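Hypothetical protein (Bacteroides uniformis, PDB 4QE0) is of unknown function, a DUF5043-family protein built round an antiparallel beta-sheet with a helix at its dimer contact. Local coordinates at residues A[110-113]-A[114-117]; A[124-127]-A[128-131]; A[76-79]-A[80-84]. All coordinates share one frame; numbering follows the deposited sequence.

Interaction 1. Residues A[110-113]-A[114-117]; sequences LLSP and NTGE
Ser-112 turns its side chain toward Asn-114 and Thr-115 at the start of the hairpin loop between strands 106-111 and 118-126. Ser-112 CB lies 3.4 Å from Thr-115 OG1. One bond further, OG is set anti to the backbone N (chi1 165°), which swings it into the bend of the loop. There Ser-112 OG accepts two backbone N-H groups at once: Thr-115 N at 3.1 Å, in a nearly straight bond (170° at the hydrogen), and Asn-114 N at 3.0 Å, more bent (143°). A water also lies 2.7 Å from Ser-112 OG and accepts from Asn-114 ND2.

The backbone of the serine closes the loop as well. Ser-112 N donates to Glu-117 O at 2.9 Å, the bond lying nearly along the C=O axis, while Ser-112 O receives Gly-116 N at 2.8 Å. Gly-116 takes a positive phi, a shape that favours glycine. Thr-115 OG1, in turn, accepts from Glu-117 N at 3.1 Å, forming an ST turn. Beside this polar network Leu-111 turns to apolar neighbours, among them Val-118 and Ile-164.

In the hairpin loop, then, one hydroxyl takes up the N-H groups of two successive loop residues, and together with the backbone bonds of the same serine it holds the bend.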
loop_
_atom_site.group_PDB
_atom_site.type_symbol
_atom_site.label_atom_id
_atom_site.label_comp_id
_atom_site.label_asym_id
_atom_site.label_seq_id
_atom_site.Cartn_x
_atom_site.Cartn_y
_atom_site.Cartn_z
ATOM N N LEU A 110 16.706 -1.107 -2.659
ATOM C CA LEU A 110 17.917 -0.541 -3.246
ATOM C C LEU A 110 17.502 0.442 -4.323
ATOM O O LEU A 110 16.842 0.070 -5.305
ATOM C CB LEU A 110 18.809 -1.621 -3.810
ATOM C CG LEU A 110 19.172 -2.745 -2.821
ATOM C CD1 LEU A 110 20.193 -3.692 -3.416
ATOM C CD2 LEU A 110 19.688 -2.157 -1.517
ATOM N N LEU A 111 17.886 1.699 -4.127
ATOM C CA LEU A 111 17.472 2.777 -4.993
ATOM C C LEU A 111 18.547 3.200 -5.983
ATOM O O LEU A 111 19.742 3.183 -5.670
ATOM C CB LEU A 111 17.120 4.010 -4.173
ATOM C CG LEU A 111 16.152 3.912 -2.992
ATOM C CD1 LEU A 111 15.932 5.312 -2.454
ATOM C CD2 LEU A 111 14.859 3.242 -3.324
ATOM N N SER A 112 18.099 3.644 -7.149
ATOM C CA SER A 112 18.972 4.266 -8.128
ATOM C C SER A 112 19.485 5.573 -7.579
ATOM O O SER A 112 18.715 6.396 -7.103
ATOM C CB SER A 112 18.241 4.555 -9.441
ATOM O OG SER A 112 18.991 5.454 -10.241
ATOM N N PRO A 113 20.792 5.805 -7.684
ATOM C CA PRO A 113 21.325 7.086 -7.228
ATOM C C PRO A 113 21.060 8.222 -8.227
ATOM O O PRO A 113 21.325 9.388 -7.922
ATOM C CB PRO A 113 22.819 6.809 -7.124
ATOM C CG PRO A 113 23.060 5.770 -8.164
ATOM C CD PRO A 113 21.843 4.916 -8.212
ATOM N N ASN A 114 20.561 7.875 -9.406
ATOM C CA ASN A 114 20.195 8.860 -10.412
ATOM C C ASN A 114 18.752 9.307 -10.282
ATOM O O ASN A 114 18.475 10.497 -10.236
ATOM C CB ASN A 114 20.436 8.284 -11.804
ATOM C CG ASN A 114 21.885 7.916 -12.020
ATOM O OD1 ASN A 114 22.761 8.733 -11.793
ATOM N ND2 ASN A 114 22.151 6.658 -12.354
ATOM N N THR A 115 17.837 8.351 -10.195
ATOM C CA THR A 115 16.409 8.658 -10.205
ATOM C C THR A 115 15.743 8.498 -8.860
ATOM O O THR A 115 14.630 8.978 -8.665
ATOM C CB THR A 115 15.662 7.742 -11.182
ATOM O OG1 THR A 115 15.714 6.393 -10.705
ATOM C CG2 THR A 115 16.278 7.812 -12.574
ATOM N N GLY A 116 16.373 7.763 -7.948
ATOM C CA GLY A 116 15.729 7.465 -6.675
ATOM C C GLY A 116 14.647 6.409 -6.733
ATOM O O GLY A 116 13.998 6.140 -5.717
ATOM N N GLU A 117 14.485 5.760 -7.887
ATOM C CA GLU A 117 13.538 4.663 -8.034
ATOM C C GLU A 117 14.076 3.396 -7.397
ATOM O O GLU A 117 15.285 3.189 -7.315
ATOM C CB GLU A 117 13.206 4.417 -9.517
ATOM C CG GLU A 117 12.450 5.593 -10.137
ATOM C CD GLU A 117 12.329 5.514 -11.652
ATOM O OE1 GLU A 117 12.660 4.461 -12.242
ATOM O OE2 GLU A 117 11.896 6.522 -12.250
HETATM O O HOH W 1 19.970 4.190 -12.384
HETATM O O HOH W 2 20.729 12.204 -8.786
#

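Interaction 2. Residues A[124-127]-A[128-131]; sequences NFFT and FEPY
Phe-126 and Glu-129 exchange two hydrogen bonds of equal length. The backbone N of Phe-126 donates to Glu-129 OE1 at 3.0 Å, and Glu-129 N donates to Phe-126 O, also at 3.0 Å. In the first bond the donor comes to OE1 from above the carboxylate plane; in the second it stands well above the plane of the carbonyl. The glutamate can reach back because its chain is extended beyond CG, carrying the carboxylate alongside the end of the strand. There its plane stands 81° from that of the Phe-126 ring, and OE1 lies at the edge of this ring, in its plane. A water donates to both Thr-127 O and Glu-129 O, 2.8 Å from each, bridging the two carbonyls, while Thr-127 OG1 finds its partner in Gln-40.

Packing surrounds this polar frame on two fronts. The Phe-126 and Phe-128 side chains lie side by side and point the same way, their planes 21° apart but slid so that the rings barely overlap. The closer meeting is a CH-pi contact, with Phe-126 CB over a face of the Phe-128 ring, 3.6 Å from its centroid. Phe-128 holds its ring there with CG between its own N and carbonyl carbon (chi1 49°). Across the backbone, Tyr-131 CB sits over a face of the buried Phe-125 ring, 4.0 Å from the centroid, while the tyrosine's OH bonds to Thr-103 O. Phe-125 also packs on Val-42 and Leu-44 of strand 41-45.

The backbone bond from Glu-129 N to Phe-126 O closes a type I beta turn, Phe-126 to Glu-129, spanned a second time by the carboxylate bond; it ends strand 118-126 of the antiparallel sheet and sends the chain on toward helix 136-143.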
loop_
_atom_site.group_PDB
_atom_site.type_symbol
_atom_site.label_atom_id
_atom_site.label_comp_id
_atom_site.label_asym_id
_atom_site.label_seq_id
_atom_site.Cartn_x
_atom_site.Cartn_y
_atom_site.Cartn_z
ATOM N N ASN A 124 15.013 -10.287 4.615
ATOM C CA ASN A 124 15.811 -11.086 5.538
ATOM C C ASN A 124 14.965 -11.471 6.739
ATOM O O ASN A 124 14.163 -10.678 7.238
ATOM C CB ASN A 124 17.060 -10.349 6.048
ATOM C CG ASN A 124 18.094 -10.109 4.975
ATOM O OD1 ASN A 124 18.264 -8.993 4.532
ATOM N ND2 ASN A 124 18.790 -11.150 4.558
ATOM N N PHE A 125 15.141 -12.713 7.182
ATOM C CA PHE A 125 14.523 -13.213 8.394
ATOM C C PHE A 125 15.243 -14.522 8.752
ATOM O O PHE A 125 16.174 -14.913 8.060
ATOM C CB PHE A 125 13.026 -13.486 8.184
ATOM C CG PHE A 125 12.718 -14.262 6.931
ATOM C CD1 PHE A 125 12.742 -15.659 6.929
ATOM C CD2 PHE A 125 12.381 -13.593 5.753
ATOM C CE1 PHE A 125 12.472 -16.362 5.774
ATOM C CE2 PHE A 125 12.080 -14.292 4.603
ATOM C CZ PHE A 125 12.123 -15.674 4.611
ATOM N N PHE A 126 14.820 -15.181 9.817
ATOM C CA PHE A 126 15.455 -16.442 10.237
ATOM C C PHE A 126 14.506 -17.606 10.002
ATOM O O PHE A 126 13.292 -17.432 10.042
ATOM C CB PHE A 126 15.850 -16.355 11.703
ATOM C CG PHE A 126 16.952 -15.359 11.976
ATOM C CD1 PHE A 126 16.676 -14.012 12.178
ATOM C CD2 PHE A 126 18.268 -15.780 12.051
ATOM C CE1 PHE A 126 17.689 -13.104 12.434
ATOM C CE2 PHE A 126 19.283 -14.889 12.325
ATOM C CZ PHE A 126 19.002 -13.551 12.515
ATOM N N THR A 127 15.054 -18.803 9.792
ATOM C CA THR A 127 14.221 -19.957 9.475
ATOM C C THR A 127 13.324 -20.365 10.638
ATOM O O THR A 127 12.295 -21.018 10.437
ATOM C CB THR A 127 15.045 -21.192 9.136
ATOM O OG1 THR A 127 15.768 -21.586 10.302
ATOM C CG2 THR A 127 15.985 -20.921 7.991
ATOM N N PHE A 128 13.694 -19.958 11.848
ATOM C CA PHE A 128 12.906 -20.267 13.038
ATOM C C PHE A 128 11.832 -19.228 13.345
ATOM O O PHE A 128 11.117 -19.354 14.339
ATOM C CB PHE A 128 13.808 -20.468 14.249
ATOM C CG PHE A 128 14.833 -19.369 14.453
ATOM C CD1 PHE A 128 14.482 -18.170 15.026
ATOM C CD2 PHE A 128 16.159 -19.581 14.102
ATOM C CE1 PHE A 128 15.431 -17.187 15.241
ATOM C CE2 PHE A 128 17.103 -18.604 14.305
ATOM C CZ PHE A 128 16.742 -17.413 14.880
ATOM N N GLU A 129 11.689 -18.221 12.482
ATOM C CA GLU A 129 10.679 -17.191 12.650
ATOM C C GLU A 129 9.472 -17.454 11.753
ATOM O O GLU A 129 9.586 -18.160 10.764
ATOM C CB GLU A 129 11.282 -15.816 12.313
ATOM C CG GLU A 129 12.345 -15.357 13.305
ATOM C CD GLU A 129 13.030 -14.054 12.915
ATOM O OE1 GLU A 129 13.036 -13.686 11.699
ATOM O OE2 GLU A 129 13.578 -13.403 13.837
ATOM N N PRO A 130 8.327 -16.843 12.077
ATOM C CA PRO A 130 7.113 -17.085 11.281
ATOM C C PRO A 130 7.198 -16.597 9.833
ATOM O O PRO A 130 6.498 -17.135 8.973
ATOM C CB PRO A 130 6.012 -16.344 12.045
ATOM C CG PRO A 130 6.707 -15.477 13.041
ATOM C CD PRO A 130 8.064 -16.037 13.288
ATOM N N TYR A 131 8.094 -15.655 9.549
ATOM C CA TYR A 131 8.326 -15.199 8.161
ATOM C C TYR A 131 8.774 -16.325 7.237
ATOM O O TYR A 131 8.582 -16.265 6.011
ATOM C CB TYR A 131 9.311 -14.028 8.138
ATOM C CG TYR A 131 8.730 -12.855 8.857
ATOM C CD1 TYR A 131 7.650 -12.147 8.309
ATOM C CD2 TYR A 131 9.173 -12.501 10.126
ATOM C CE1 TYR A 131 7.056 -11.107 9.002
ATOM C CE2 TYR A 131 8.595 -11.450 10.812
ATOM C CZ TYR A 131 7.534 -10.755 10.237
ATOM O OH TYR A 131 6.965 -9.717 10.913
HETATM O O HOH W 3 9.627 -20.966 11.162
#

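Interaction 3. Residues A[76-79]-A[80-84]; sequences YDRF and MSQQA. With SO4 (sulfate ion), chain I.
Phe-79 and the selenomethionine at Met-80 form the close-packed part of this helix start: CE of Met-80 lies 3.7 Å from Phe-79 CE2, its chain bent at chi2 and chi3 to bring the methyl back to the ring. Gln-83 runs alongside the same ring, its CB over one face and its amide plane 27° from the ring plane, with NE2 bonded to Gln-149. Phe-41 of the second subunit meets the Phe-79 ring, and Ser-39 of that subunit packs on both Phe-79 and Met-80, placing the pair at the contact between the two subunits.

The more exposed side is polar, with fewer apolar contacts and a bound ion. Arg-78 bends round so that NH1 donates in its guanidinium plane to Gln-82 OE1 at 2.9 Å, arriving above the amide carbonyl plane; NH1 also bonds to Leu-179 O. At another part of the guanidinium edge Arg-78 NE and NH2 grip a sulfate, probably from the crystallisation liquor, with NE 3.0 Å from sulfate O4 and NH2 3.0 Å from sulfate O3. With the guanidinium gone, as in an alanine here, Gln-82 OE1 and Leu-179 O would probably lose a donor and the sulfate its grip.

Asp-77 supplies the cap. Asp-77 OD1 accepts Met-80 N at 2.9 Å through the anti lone pair, while its carbonyl O takes both Ser-81 N and Ser-81 OG, which approach from opposite faces of the carbonyl plane. A water bridges Asp-77 N and Ser-81 OG.

An aspartate N-cap opening helix 78-90, its side chain accepting a first-turn amide, is the motif this arrangement represents.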
loop_
_atom_site.group_PDB
_atom_site.type_symbol
_atom_site.label_atom_id
_atom_site.label_comp_id
_atom_site.label_asym_id
_atom_site.label_seq_id
_atom_site.Cartn_x
_atom_site.Cartn_y
_atom_site.Cartn_z
ATOM N N TYR A 76 13.879 13.550 2.614
ATOM C CA TYR A 76 12.760 13.011 3.373
ATOM C C TYR A 76 11.454 13.270 2.648
ATOM O O TYR A 76 11.218 14.361 2.148
ATOM C CB TYR A 76 12.693 13.655 4.750
ATOM C CG TYR A 76 11.509 13.167 5.557
ATOM C CD1 TYR A 76 11.495 11.883 6.072
ATOM C CD2 TYR A 76 10.396 13.980 5.768
ATOM C CE1 TYR A 76 10.415 11.416 6.808
ATOM C CE2 TYR A 76 9.318 13.526 6.514
ATOM C CZ TYR A 76 9.343 12.246 7.024
ATOM O OH TYR A 76 8.289 11.776 7.758
ATOM N N ASP A 77 10.604 12.259 2.587
ATOM C CA ASP A 77 9.249 12.432 2.095
ATOM C C ASP A 77 8.325 11.614 2.962
ATOM O O ASP A 77 8.404 10.389 2.974
ATOM C CB ASP A 77 9.111 12.009 0.635
ATOM C CG ASP A 77 7.750 12.424 0.059
ATOM O OD1 ASP A 77 6.729 11.750 0.284
ATOM O OD2 ASP A 77 7.656 13.517 -0.544
ATOM N N ARG A 78 7.440 12.299 3.663
ATOM C CA ARG A 78 6.591 11.667 4.642
ATOM C C ARG A 78 5.684 10.628 3.991
ATOM O O ARG A 78 5.649 9.465 4.393
ATOM C CB ARG A 78 5.752 12.732 5.372
ATOM C CG ARG A 78 4.990 12.207 6.592
ATOM C CD ARG A 78 3.611 11.706 6.277
ATOM N NE ARG A 78 2.804 12.566 5.414
ATOM C CZ ARG A 78 1.681 12.151 4.835
ATOM N NH1 ARG A 78 1.238 10.927 5.069
ATOM N NH2 ARG A 78 0.978 12.955 4.031
ATOM N N PHE A 79 4.969 11.041 2.958
ATOM C CA PHE A 79 4.057 10.141 2.301
ATOM C C PHE A 79 4.742 8.905 1.733
ATOM O O PHE A 79 4.252 7.782 1.912
ATOM C CB PHE A 79 3.260 10.836 1.192
ATOM C CG PHE A 79 2.332 9.883 0.470
ATOM C CD1 PHE A 79 1.283 9.295 1.134
ATOM C CD2 PHE A 79 2.586 9.509 -0.841
ATOM C CE1 PHE A 79 0.450 8.385 0.500
ATOM C CE2 PHE A 79 1.768 8.584 -1.484
ATOM C CZ PHE A 79 0.703 8.026 -0.815
HETATM N N MSE A 80 5.828 9.099 1.003
HETATM C CA MSE A 80 6.503 7.964 0.377
HETATM C C MSE A 80 7.026 7.018 1.428
HETATM O O MSE A 80 6.977 5.816 1.227
HETATM C CB MSE A 80 7.613 8.405 -0.576
HETATM C CG MSE A 80 7.075 9.103 -1.814
HETATM SE SE MSE A 80 6.651 7.846 -3.280
HETATM C CE MSE A 80 4.845 7.149 -2.857
ATOM N N SER A 81 7.527 7.533 2.553
ATOM C CA SER A 81 8.003 6.674 3.632
ATOM C C SER A 81 6.880 5.841 4.233
ATOM O O SER A 81 7.038 4.629 4.469
ATOM C CB SER A 81 8.638 7.492 4.769
ATOM O OG SER A 81 9.737 8.197 4.271
ATOM N N GLN A 82 5.751 6.483 4.478
ATOM C CA GLN A 82 4.629 5.794 5.086
ATOM C C GLN A 82 3.987 4.861 4.100
ATOM O O GLN A 82 3.461 3.806 4.480
ATOM C CB GLN A 82 3.621 6.787 5.640
ATOM C CG GLN A 82 4.183 7.568 6.819
ATOM C CD GLN A 82 3.179 8.521 7.433
ATOM O OE1 GLN A 82 2.181 8.862 6.818
ATOM N NE2 GLN A 82 3.469 8.986 8.640
ATOM N N GLN A 83 4.034 5.221 2.820
ATOM C CA GLN A 83 3.465 4.319 1.809
ATOM C C GLN A 83 4.262 3.016 1.708
ATOM O O GLN A 83 3.664 1.948 1.517
ATOM C CB GLN A 83 3.354 5.039 0.470
ATOM C CG GLN A 83 2.641 4.250 -0.630
ATOM C CD GLN A 83 1.154 4.047 -0.424
ATOM O OE1 GLN A 83 0.545 4.535 0.526
ATOM N NE2 GLN A 83 0.551 3.304 -1.356
ATOM N N ALA A 84 5.588 3.096 1.831
ATOM C CA ALA A 84 6.419 1.888 1.838
ATOM C C ALA A 84 6.053 0.968 2.993
ATOM O O ALA A 84 5.878 -0.239 2.814
ATOM C CB ALA A 84 7.887 2.247 1.895
HETATM S S SO4 I . 2.581 16.116 4.070
HETATM O O1 SO4 I . 3.223 17.392 3.682
HETATM O O2 SO4 I . 1.225 16.370 4.620
HETATM O O3 SO4 I . 2.453 15.251 2.874
HETATM O O4 SO4 I . 3.387 15.489 5.128
HETATM O O HOH W 4 11.907 9.690 3.338
#

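In the fold
Interactions 1 and 2 lie on neighbouring strands of one antiparallel sheet: interaction 1 closes the hairpin from strand 106-111 into strand 118-126, and interaction 2 turns the chain away at the far end of the latter. Their centres are about 28 Å apart, on opposite sides of the chain's centre. Interaction 3 opens helix 78-90. Interaction 1 is mostly buried, yet its chemistry is backbone and hydroxyl; the other two are only partly buried, with Phe-128 and Gln-82 among their exposed residues. Interaction 2 mixes a carboxylate with aromatic rings; interaction 3 divides between a subunit-facing apolar side and an arginine with sulfate. In all three, a side-chain oxygen accepts a backbone N-H where regular structure starts or stops.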